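PDB 3N2S: NADPH-dependent nitro/flavin reductase from Bacillus subtilis, which catalyses electron transfer between NADPH and FMN as a homodimeric flavoprotein, and also reduces nitroaromatic compounds, quinones and azo dyes. Local coordinates for residues 41-46 against 111-116; 45-50 against 80-85; 137-142 against 232-237. All blocks are in the same frame, centred on the assembly; numbering follows the deposited sequence.

Overall arrangement
Interactions 1 and 2 adjoin, their centres about 9 Å apart, and share Ala45 and Tyr46, where a loop passes into strand 46-51, an outermost strand of the four-stranded antiparallel sheet within the chain. Interaction 1 ties this loop to helix 104-127; interaction 2 pairs the strand with strand 75-82 and binds it to the first turn of helix 84-92 through side chains. Interaction 3 comes later, centre-to-centre about 22 Å from interaction 1 and 19 Å from interaction 2, and joins the 3-10 segment after strand 131-135, the other outermost strand, to the C-terminal region. All three touch the second subunit, and interactions 1 and 3 hold FMN-pocket residues, so these two adjoin both dimer interface and flavin site.

Interaction 1. Residues 41-46 against 111-116; sequences SYVQAY and LIDAAL
In the alpha-beta-alpha sandwich of this nitroreductase, the loop 41-46 ahead of strand 46-51 is pinned to helix 104-127 by one buried carboxylate, that of Asp113. The polar part rests on OD2, which takes the N-H of Ala45 on its anti lone pair, with Ala45 N to Asp113 OD2 at 3.0 Å (N-H...O angle 159°). Ala45 is the centre of an inverse gamma turn, so the bond is made at the bend of the loop. The same OD2 bonds to Thr39 OG1, while Asp113 OD1 receives Ser40 N; Thr39 and Ser40 line an FMN pocket, and the helix adds Ile112 and Leu116 to it. Replacing Asp113 by an alanine would probably loosen this loop beside the flavin, since the Thr39, Ser40 and Ala45 bonds would all go.

Van der Waals packing continues the joint. A Val43 methyl, CG2, borders the carboxylate at 3.8 Å from Asp113 OD2. The Tyr46 ring, CG in the crowded position between backbone N and carbonyl carbon (chi1 58°), crosses the Asp113 side chain at about a right angle, CD2 being 3.9 Å from Asp113 CB. Beside it, Tyr46 CB packs against Ala114 CB at 3.8 Å.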
loop_
_atom_site.group_PDB
_atom_site.type_symbol
_atom_site.label_atom_id
_atom_site.label_comp_id
_atom_site.label_asym_id
_atom_site.label_seq_id
_atom_site.Cartn_x
_atom_site.Cartn_y
_atom_site.Cartn_z
ATOM N N SER A 41 -3.319 3.035 13.400
ATOM C CA SER A 41 -4.144 3.499 14.515
ATOM C C SER A 41 -5.629 3.157 14.376
ATOM O O SER A 41 -6.468 3.938 14.837
ATOM C CB SER A 41 -3.938 4.987 14.758
ATOM O OG SER A 41 -2.583 5.222 15.108
ATOM N N TYR A 42 -5.949 2.040 13.670
ATOM C CA TYR A 42 -7.319 1.517 13.479
ATOM C C TYR A 42 -8.203 2.492 12.667
ATOM O O TYR A 42 -9.431 2.332 12.637
ATOM C CB TYR A 42 -7.917 1.318 14.899
ATOM C CG TYR A 42 -9.020 0.311 15.109
ATOM C CD1 TYR A 42 -9.322 -0.640 14.135
ATOM C CD2 TYR A 42 -9.714 0.256 16.317
ATOM C CE1 TYR A 42 -10.307 -1.605 14.353
ATOM C CE2 TYR A 42 -10.697 -0.700 16.545
ATOM C CZ TYR A 42 -11.001 -1.620 15.559
ATOM O OH TYR A 42 -11.936 -2.587 15.832
ATOM N N VAL A 43 -7.588 3.488 12.004
ATOM C CA VAL A 43 -8.320 4.534 11.267
ATOM C C VAL A 43 -9.089 4.084 10.043
ATOM O O VAL A 43 -10.077 4.744 9.686
ATOM C CB VAL A 43 -7.518 5.847 11.032
ATOM C CG1 VAL A 43 -6.846 6.319 12.318
ATOM C CG2 VAL A 43 -6.470 5.669 9.931
ATOM N N GLN A 44 -8.634 2.992 9.374
ATOM C CA GLN A 44 -9.269 2.435 8.165
ATOM C C GLN A 44 -9.573 3.573 7.169
ATOM O O GLN A 44 -10.719 3.766 6.754
ATOM C CB GLN A 44 -10.549 1.642 8.539
ATOM C CG GLN A 44 -10.273 0.454 9.452
ATOM C CD GLN A 44 -11.503 -0.012 10.212
ATOM O OE1 GLN A 44 -12.330 -0.752 9.702
ATOM N NE2 GLN A 44 -11.609 0.350 11.464
ATOM N N ALA A 45 -8.526 4.342 6.836
ATOM C CA ALA A 45 -8.628 5.577 6.045
ATOM C C ALA A 45 -8.794 5.374 4.532
ATOM O O ALA A 45 -8.089 5.981 3.737
ATOM C CB ALA A 45 -7.457 6.500 6.362
ATOM N N TYR A 46 -9.779 4.562 4.147
ATOM C CA TYR A 46 -10.026 4.274 2.734
ATOM C C TYR A 46 -11.487 3.964 2.457
ATOM O O TYR A 46 -12.261 3.649 3.370
ATOM C CB TYR A 46 -9.128 3.092 2.258
ATOM C CG TYR A 46 -9.338 1.821 3.050
ATOM C CD1 TYR A 46 -10.282 0.878 2.652
ATOM C CD2 TYR A 46 -8.651 1.600 4.242
ATOM C CE1 TYR A 46 -10.549 -0.246 3.429
ATOM C CE2 TYR A 46 -8.899 0.476 5.023
ATOM C CZ TYR A 46 -9.853 -0.442 4.616
ATOM O OH TYR A 46 -10.090 -1.542 5.392
ATOM N N LEU A 111 -2.965 6.644 2.089
ATOM C CA LEU A 111 -2.445 5.949 0.908
ATOM C C LEU A 111 -2.000 4.529 1.260
ATOM O O LEU A 111 -2.331 3.588 0.540
ATOM C CB LEU A 111 -1.271 6.720 0.285
ATOM C CG LEU A 111 -1.614 7.572 -0.948
ATOM C CD1 LEU A 111 -2.567 8.700 -0.579
ATOM C CD2 LEU A 111 -0.359 8.152 -1.553
ATOM N N ILE A 112 -1.254 4.382 2.367
ATOM C CA ILE A 112 -0.775 3.072 2.830
ATOM C C ILE A 112 -1.973 2.181 3.214
ATOM O O ILE A 112 -2.025 1.032 2.800
ATOM C CB ILE A 112 0.286 3.215 3.957
ATOM C CG1 ILE A 112 1.582 3.881 3.378
ATOM C CG2 ILE A 112 0.586 1.841 4.608
ATOM C CD1 ILE A 112 2.525 4.490 4.450
ATOM N N ASP A 113 -2.939 2.720 3.975
ATOM C CA ASP A 113 -4.123 1.940 4.377
ATOM C C ASP A 113 -4.861 1.386 3.151
ATOM O O ASP A 113 -5.199 0.211 3.127
ATOM C CB ASP A 113 -5.077 2.801 5.221
ATOM C CG ASP A 113 -4.988 2.584 6.729
ATOM O OD1 ASP A 113 -3.917 2.135 7.212
ATOM O OD2 ASP A 113 -5.984 2.869 7.423
ATOM N N ALA A 114 -5.124 2.235 2.144
ATOM C CA ALA A 114 -5.820 1.830 0.914
ATOM C C ALA A 114 -5.029 0.788 0.143
ATOM O O ALA A 114 -5.624 -0.158 -0.378
ATOM C CB ALA A 114 -6.080 3.046 0.025
ATOM N N ALA A 115 -3.691 0.970 0.040
ATOM C CA ALA A 115 -2.841 0.015 -0.701
ATOM C C ALA A 115 -2.804 -1.364 -0.013
ATOM O O ALA A 115 -2.911 -2.378 -0.706
ATOM C CB ALA A 115 -1.430 0.568 -0.861
ATOM N N LEU A 116 -2.703 -1.411 1.336
ATOM C CA LEU A 116 -2.703 -2.719 2.033
ATOM C C LEU A 116 -4.025 -3.438 1.790
ATOM O O LEU A 116 -4.024 -4.643 1.524
ATOM C CB LEU A 116 -2.459 -2.578 3.555
ATOM C CG LEU A 116 -1.211 -1.833 4.034
ATOM C CD1 LEU A 116 -1.132 -1.837 5.563
ATOM C CD2 LEU A 116 0.059 -2.365 3.431
#

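Interaction 2. Residues 45-50 against 80-85; sequences AYSIIG and CADLYR
Asp82 and Arg85 both carry CG anti to the backbone N, and these torsions set the polar cluster: chi1 of -173° turns the Asp82 carboxylate over strand 46-50, and a bend at chi3 (-60°) in the otherwise extended Arg85 chain brings its guanidinium back onto the same strand. The guanidinium grips Tyr46 O end-on, Arg85 NH1 and NH2 each lying 3.0 Å from that single oxygen, which sits near the guanidinium plane while both nitrogens stand above the carbonyl plane.

Next along the strand, Ser47 OG donates to the anti lone pair of Asp82 OD2 at 2.6 Å. The other carboxylate oxygen, Asp82 OD1, faces the opening turn of helix 84-92 and accepts Arg85 N on its syn lone pair at 3.1 Å, a capping bond, with a weak second one from Tyr84 N. One carboxylate thus joins strand to helix. The second subunit completes the cluster: Tyr187 OH bonds to Asp82 OD2, His183 NE2 to Ser47 OG and the carbonyl of Ala180 to Arg85 NH2.

Beneath these side chains the backbones pair. Ser47 and Cys80 form an antiparallel hydrogen-bonded pair, with Ser47 N to Cys80 O at 3.0 Å and Cys80 N to Ser47 O at 2.9 Å, and Asp82 N reaches Ala45 O at 2.9 Å. On the face that carries Ser47 and Cys80, CD1 of Ile49 rests against Cys80 SG. The ladder belongs to the antiparallel central sheet of the nitroreductase fold, and the parallel pairing of Ile48 to Gly50 with a strand of the second subunit carries this sheet across the interface, a hallmark of the intertwined dimers of this family.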
loop_
_atom_site.group_PDB
_atom_site.type_symbol
_atom_site.label_atom_id
_atom_site.label_comp_id
_atom_site.label_asym_id
_atom_site.label_seq_id
_atom_site.Cartn_x
_atom_site.Cartn_y
_atom_site.Cartn_z
ATOM N N ALA A 45 -8.526 4.342 6.836
ATOM C CA ALA A 45 -8.628 5.577 6.045
ATOM C C ALA A 45 -8.794 5.374 4.532
ATOM O O ALA A 45 -8.089 5.981 3.737
ATOM C CB ALA A 45 -7.457 6.500 6.362
ATOM N N TYR A 46 -9.779 4.562 4.147
ATOM C CA TYR A 46 -10.026 4.274 2.734
ATOM C C TYR A 46 -11.487 3.964 2.457
ATOM O O TYR A 46 -12.261 3.649 3.370
ATOM C CB TYR A 46 -9.128 3.092 2.258
ATOM C CG TYR A 46 -9.338 1.821 3.050
ATOM C CD1 TYR A 46 -10.282 0.878 2.652
ATOM C CD2 TYR A 46 -8.651 1.600 4.242
ATOM C CE1 TYR A 46 -10.549 -0.246 3.429
ATOM C CE2 TYR A 46 -8.899 0.476 5.023
ATOM C CZ TYR A 46 -9.853 -0.442 4.616
ATOM O OH TYR A 46 -10.090 -1.542 5.392
ATOM N N SER A 47 -11.843 3.999 1.171
ATOM C CA SER A 47 -13.129 3.605 0.629
ATOM C C SER A 47 -12.893 2.868 -0.660
ATOM O O SER A 47 -11.857 3.057 -1.309
ATOM C CB SER A 47 -14.045 4.808 0.411
ATOM O OG SER A 47 -14.799 4.997 1.596
ATOM N N ILE A 48 -13.819 1.962 -0.995
ATOM C CA ILE A 48 -13.752 1.144 -2.201
ATOM C C ILE A 48 -15.027 1.387 -2.981
ATOM O O ILE A 48 -16.118 1.145 -2.460
ATOM C CB ILE A 48 -13.567 -0.359 -1.857
ATOM C CG1 ILE A 48 -12.365 -0.594 -0.905
ATOM C CG2 ILE A 48 -13.472 -1.210 -3.139
ATOM C CD1 ILE A 48 -12.325 -2.011 -0.223
ATOM N N ILE A 49 -14.906 1.876 -4.215
ATOM C CA ILE A 49 -16.101 2.105 -5.031
ATOM C C ILE A 49 -16.160 1.005 -6.090
ATOM O O ILE A 49 -15.266 0.917 -6.928
ATOM C CB ILE A 49 -16.163 3.537 -5.637
ATOM C CG1 ILE A 49 -16.018 4.610 -4.507
ATOM C CG2 ILE A 49 -17.496 3.731 -6.436
ATOM C CD1 ILE A 49 -15.800 5.967 -4.971
ATOM N N GLY A 50 -17.199 0.177 -6.026
ATOM C CA GLY A 50 -17.420 -0.890 -6.993
ATOM C C GLY A 50 -18.182 -0.345 -8.191
ATOM O O GLY A 50 -19.348 0.063 -8.070
ATOM N N CYS A 80 -9.849 4.407 -2.838
ATOM C CA CYS A 80 -9.686 5.828 -2.485
ATOM C C CYS A 80 -9.071 5.996 -1.135
ATOM O O CYS A 80 -9.468 5.292 -0.208
ATOM C CB CYS A 80 -11.030 6.559 -2.504
ATOM S SG CYS A 80 -11.984 6.368 -4.020
ATOM N N ALA A 81 -8.229 7.047 -0.979
ATOM C CA ALA A 81 -7.780 7.513 0.329
ATOM C C ALA A 81 -9.044 8.206 0.845
ATOM O O ALA A 81 -9.715 8.907 0.072
ATOM C CB ALA A 81 -6.631 8.510 0.176
ATOM N N ASP A 82 -9.448 7.934 2.092
ATOM C CA ASP A 82 -10.686 8.506 2.633
ATOM C C ASP A 82 -10.500 9.039 4.045
ATOM O O ASP A 82 -10.344 8.262 4.981
ATOM C CB ASP A 82 -11.847 7.467 2.591
ATOM C CG ASP A 82 -13.243 7.977 2.960
ATOM O OD1 ASP A 82 -13.341 8.957 3.719
ATOM O OD2 ASP A 82 -14.234 7.324 2.574
ATOM N N LEU A 83 -10.595 10.360 4.188
ATOM C CA LEU A 83 -10.571 11.048 5.489
ATOM C C LEU A 83 -11.897 11.798 5.704
ATOM O O LEU A 83 -12.104 12.463 6.730
ATOM C CB LEU A 83 -9.344 11.946 5.615
ATOM C CG LEU A 83 -7.994 11.184 5.688
ATOM C CD1 LEU A 83 -6.816 12.104 5.597
ATOM C CD2 LEU A 83 -7.906 10.310 6.938
ATOM N N TYR A 84 -12.810 11.650 4.738
ATOM C CA TYR A 84 -14.155 12.250 4.790
ATOM C C TYR A 84 -14.977 11.592 5.907
ATOM O O TYR A 84 -15.700 12.280 6.633
ATOM C CB TYR A 84 -14.839 12.110 3.437
ATOM C CG TYR A 84 -16.293 12.537 3.405
ATOM C CD1 TYR A 84 -16.645 13.867 3.195
ATOM C CD2 TYR A 84 -17.318 11.601 3.511
ATOM C CE1 TYR A 84 -17.982 14.260 3.109
ATOM C CE2 TYR A 84 -18.661 11.982 3.426
ATOM C CZ TYR A 84 -18.987 13.311 3.212
ATOM O OH TYR A 84 -20.308 13.694 3.153
ATOM N N ARG A 85 -14.846 10.258 6.052
ATOM C CA ARG A 85 -15.499 9.468 7.103
ATOM C C ARG A 85 -15.168 10.078 8.480
ATOM O O ARG A 85 -16.070 10.297 9.293
ATOM C CB ARG A 85 -14.981 8.016 7.030
ATOM C CG ARG A 85 -15.540 7.052 8.100
ATOM C CD ARG A 85 -15.029 5.621 7.939
ATOM N NE ARG A 85 -15.403 5.073 6.629
ATOM C CZ ARG A 85 -14.534 4.737 5.677
ATOM N NH1 ARG A 85 -13.226 4.828 5.899
ATOM N NH2 ARG A 85 -14.964 4.303 4.501
#

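Interaction 3. Residues 137-142 against 232-237; sequences GIRNEL and KPRTYL
The guanidinium groups of Arg139 and Arg234 stand almost perpendicular, their planes 89° apart, with Arg139 NH2 only 3.6 Å from Arg234 NH1. Glu105 of the second subunit bonds to both: its carboxylate oxygens form salt bridges with Arg139 NE and Arg234 NH1, which probably offsets the repulsion. Arg139 CB lies over one face of the Arg234 guanidinium.

Arg234, extended from CG to NE, turns its other flank to Asn140. NE and NH2 clasp the single oxygen Asn140 OD1 side-on, with Arg234 NE at 2.9 Å and Arg234 NH2 at 3.0 Å. That oxygen lies in the guanidinium plane, but the amide is tilted by 59°, so both donors approach from above its carbonyl plane.

Tyr236 has CG in the crowded position between backbone N and carbonyl carbon, which sends its ring toward the end of the 3-10 segment. There the hydroxyl acts twice: Tyr236 OH donates to Arg139 O at 2.6 Å and accepts Leu142 N at 2.8 Å in a nearly straight bond (172°). It thus bridges the 3-10 segment 137-140 and the start of helix 142-149. Leu237 CG lies over one face of the Tyr236 ring, offset toward the rim, and Leu237 CD2 meets Leu142 CD1 at 3.7 Å, the two leucines crossing at about a right angle.

At the other end of the 3-10 segment, Gly137 N bonds to O4 of the FMN. The contact thus fastens the type I turn 234-237, leading into helix 237-243, to the connection between strand 131-135 and helix 142-149, while Leu142 also packs on strand 155-164.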
loop_
_atom_site.group_PDB
_atom_site.type_symbol
_atom_site.label_atom_id
_atom_site.label_comp_id
_atom_site.label_asym_id
_atom_site.label_seq_id
_atom_site.Cartn_x
_atom_site.Cartn_y
_atom_site.Cartn_z
ATOM N N GLY A 137 -3.771 4.526 -14.105
ATOM C CA GLY A 137 -4.119 5.389 -15.227
ATOM C C GLY A 137 -5.223 6.383 -14.925
ATOM O O GLY A 137 -5.249 7.466 -15.515
ATOM N N ILE A 138 -6.123 6.058 -13.972
ATOM C CA ILE A 138 -7.188 6.986 -13.534
ATOM C C ILE A 138 -6.591 8.314 -12.981
ATOM O O ILE A 138 -7.261 9.351 -13.021
ATOM C CB ILE A 138 -8.211 6.356 -12.539
ATOM C CG1 ILE A 138 -7.559 5.984 -11.187
ATOM C CG2 ILE A 138 -8.968 5.182 -13.176
ATOM C CD1 ILE A 138 -8.549 5.779 -10.042
ATOM N N ARG A 139 -5.310 8.289 -12.522
ATOM C CA ARG A 139 -4.648 9.514 -12.019
ATOM C C ARG A 139 -4.263 10.513 -13.127
ATOM O O ARG A 139 -3.749 11.589 -12.816
ATOM C CB ARG A 139 -3.444 9.200 -11.105
ATOM C CG ARG A 139 -3.849 8.506 -9.806
ATOM C CD ARG A 139 -2.769 8.590 -8.746
ATOM N NE ARG A 139 -1.454 8.159 -9.236
ATOM C CZ ARG A 139 -1.025 6.897 -9.295
ATOM N NH1 ARG A 139 -1.819 5.897 -8.922
ATOM N NH2 ARG A 139 0.182 6.623 -9.773
ATOM N N ASN A 140 -4.528 10.174 -14.409
ATOM C CA ASN A 140 -4.294 11.094 -15.529
ATOM C C ASN A 140 -5.259 12.274 -15.422
ATOM O O ASN A 140 -4.893 13.393 -15.777
ATOM C CB ASN A 140 -4.510 10.391 -16.892
ATOM C CG ASN A 140 -3.466 9.383 -17.282
ATOM O OD1 ASN A 140 -2.299 9.489 -16.912
ATOM N ND2 ASN A 140 -3.859 8.407 -18.092
ATOM N N GLU A 141 -6.498 12.025 -14.951
ATOM C CA GLU A 141 -7.557 13.032 -14.900
ATOM C C GLU A 141 -8.393 12.886 -13.635
ATOM O O GLU A 141 -9.588 12.646 -13.726
ATOM C CB GLU A 141 -8.453 12.897 -16.149
ATOM C CG GLU A 141 -7.713 12.994 -17.474
ATOM C CD GLU A 141 -8.417 13.742 -18.586
ATOM O OE1 GLU A 141 -8.407 13.240 -19.733
ATOM O OE2 GLU A 141 -8.956 14.840 -18.319
ATOM N N LEU A 142 -7.770 13.002 -12.451
ATOM C CA LEU A 142 -8.505 12.823 -11.197
ATOM C C LEU A 142 -9.719 13.739 -11.008
ATOM O O LEU A 142 -10.684 13.291 -10.408
ATOM C CB LEU A 142 -7.594 12.868 -9.972
ATOM C CG LEU A 142 -6.835 11.608 -9.579
ATOM C CD1 LEU A 142 -6.177 11.816 -8.231
ATOM C CD2 LEU A 142 -7.762 10.331 -9.549
ATOM N N LYS A 232 3.872 11.878 -19.526
ATOM C CA LYS A 232 2.648 12.100 -18.710
ATOM C C LYS A 232 3.027 12.145 -17.198
ATOM O O LYS A 232 2.627 11.254 -16.436
ATOM C CB LYS A 232 1.611 11.008 -18.991
ATOM N N PRO A 233 3.902 13.102 -16.780
ATOM C CA PRO A 233 4.396 13.107 -15.388
ATOM C C PRO A 233 3.375 13.379 -14.287
ATOM O O PRO A 233 3.688 13.171 -13.110
ATOM C CB PRO A 233 5.493 14.173 -15.409
ATOM C CG PRO A 233 5.114 15.070 -16.508
ATOM C CD PRO A 233 4.509 14.205 -17.555
ATOM N N ARG A 234 2.162 13.841 -14.669
ATOM C CA ARG A 234 1.039 14.158 -13.764
ATOM C C ARG A 234 1.409 15.228 -12.704
ATOM O O ARG A 234 1.074 15.100 -11.511
ATOM C CB ARG A 234 0.462 12.884 -13.109
ATOM C CG ARG A 234 -0.101 11.874 -14.110
ATOM C CD ARG A 234 -0.343 10.518 -13.469
ATOM N NE ARG A 234 -0.763 9.521 -14.462
ATOM C CZ ARG A 234 -0.674 8.203 -14.296
ATOM N NH1 ARG A 234 -0.193 7.699 -13.168
ATOM N NH2 ARG A 234 -1.060 7.381 -15.258
ATOM N N THR A 235 2.113 16.284 -13.155
ATOM C CA THR A 235 2.551 17.411 -12.296
ATOM C C THR A 235 1.374 18.133 -11.606
ATOM O O THR A 235 1.535 18.593 -10.475
ATOM C CB THR A 235 3.420 18.399 -13.107
ATOM O OG1 THR A 235 2.609 19.039 -14.090
ATOM C CG2 THR A 235 4.589 17.723 -13.774
ATOM N N TYR A 236 0.193 18.187 -12.264
ATOM C CA TYR A 236 -1.040 18.809 -11.754
ATOM C C TYR A 236 -1.447 18.252 -10.373
ATOM O O TYR A 236 -2.144 18.936 -9.622
ATOM C CB TYR A 236 -2.196 18.673 -12.772
ATOM C CG TYR A 236 -2.977 17.372 -12.663
ATOM C CD1 TYR A 236 -4.150 17.302 -11.924
ATOM C CD2 TYR A 236 -2.521 16.204 -13.277
ATOM C CE1 TYR A 236 -4.850 16.106 -11.786
ATOM C CE2 TYR A 236 -3.218 14.997 -13.149
ATOM C CZ TYR A 236 -4.387 14.959 -12.409
ATOM O OH TYR A 236 -5.094 13.799 -12.282
ATOM N N LEU A 237 -1.044 16.991 -10.063
ATOM C CA LEU A 237 -1.352 16.351 -8.779
ATOM C C LEU A 237 -0.747 17.086 -7.583
ATOM O O LEU A 237 -1.304 17.010 -6.497
ATOM C CB LEU A 237 -0.984 14.860 -8.770
ATOM C CG LEU A 237 -1.846 13.956 -9.693
ATOM C CD1 LEU A 237 -1.266 12.561 -9.784
ATOM C CD2 LEU A 237 -3.288 13.871 -9.178
#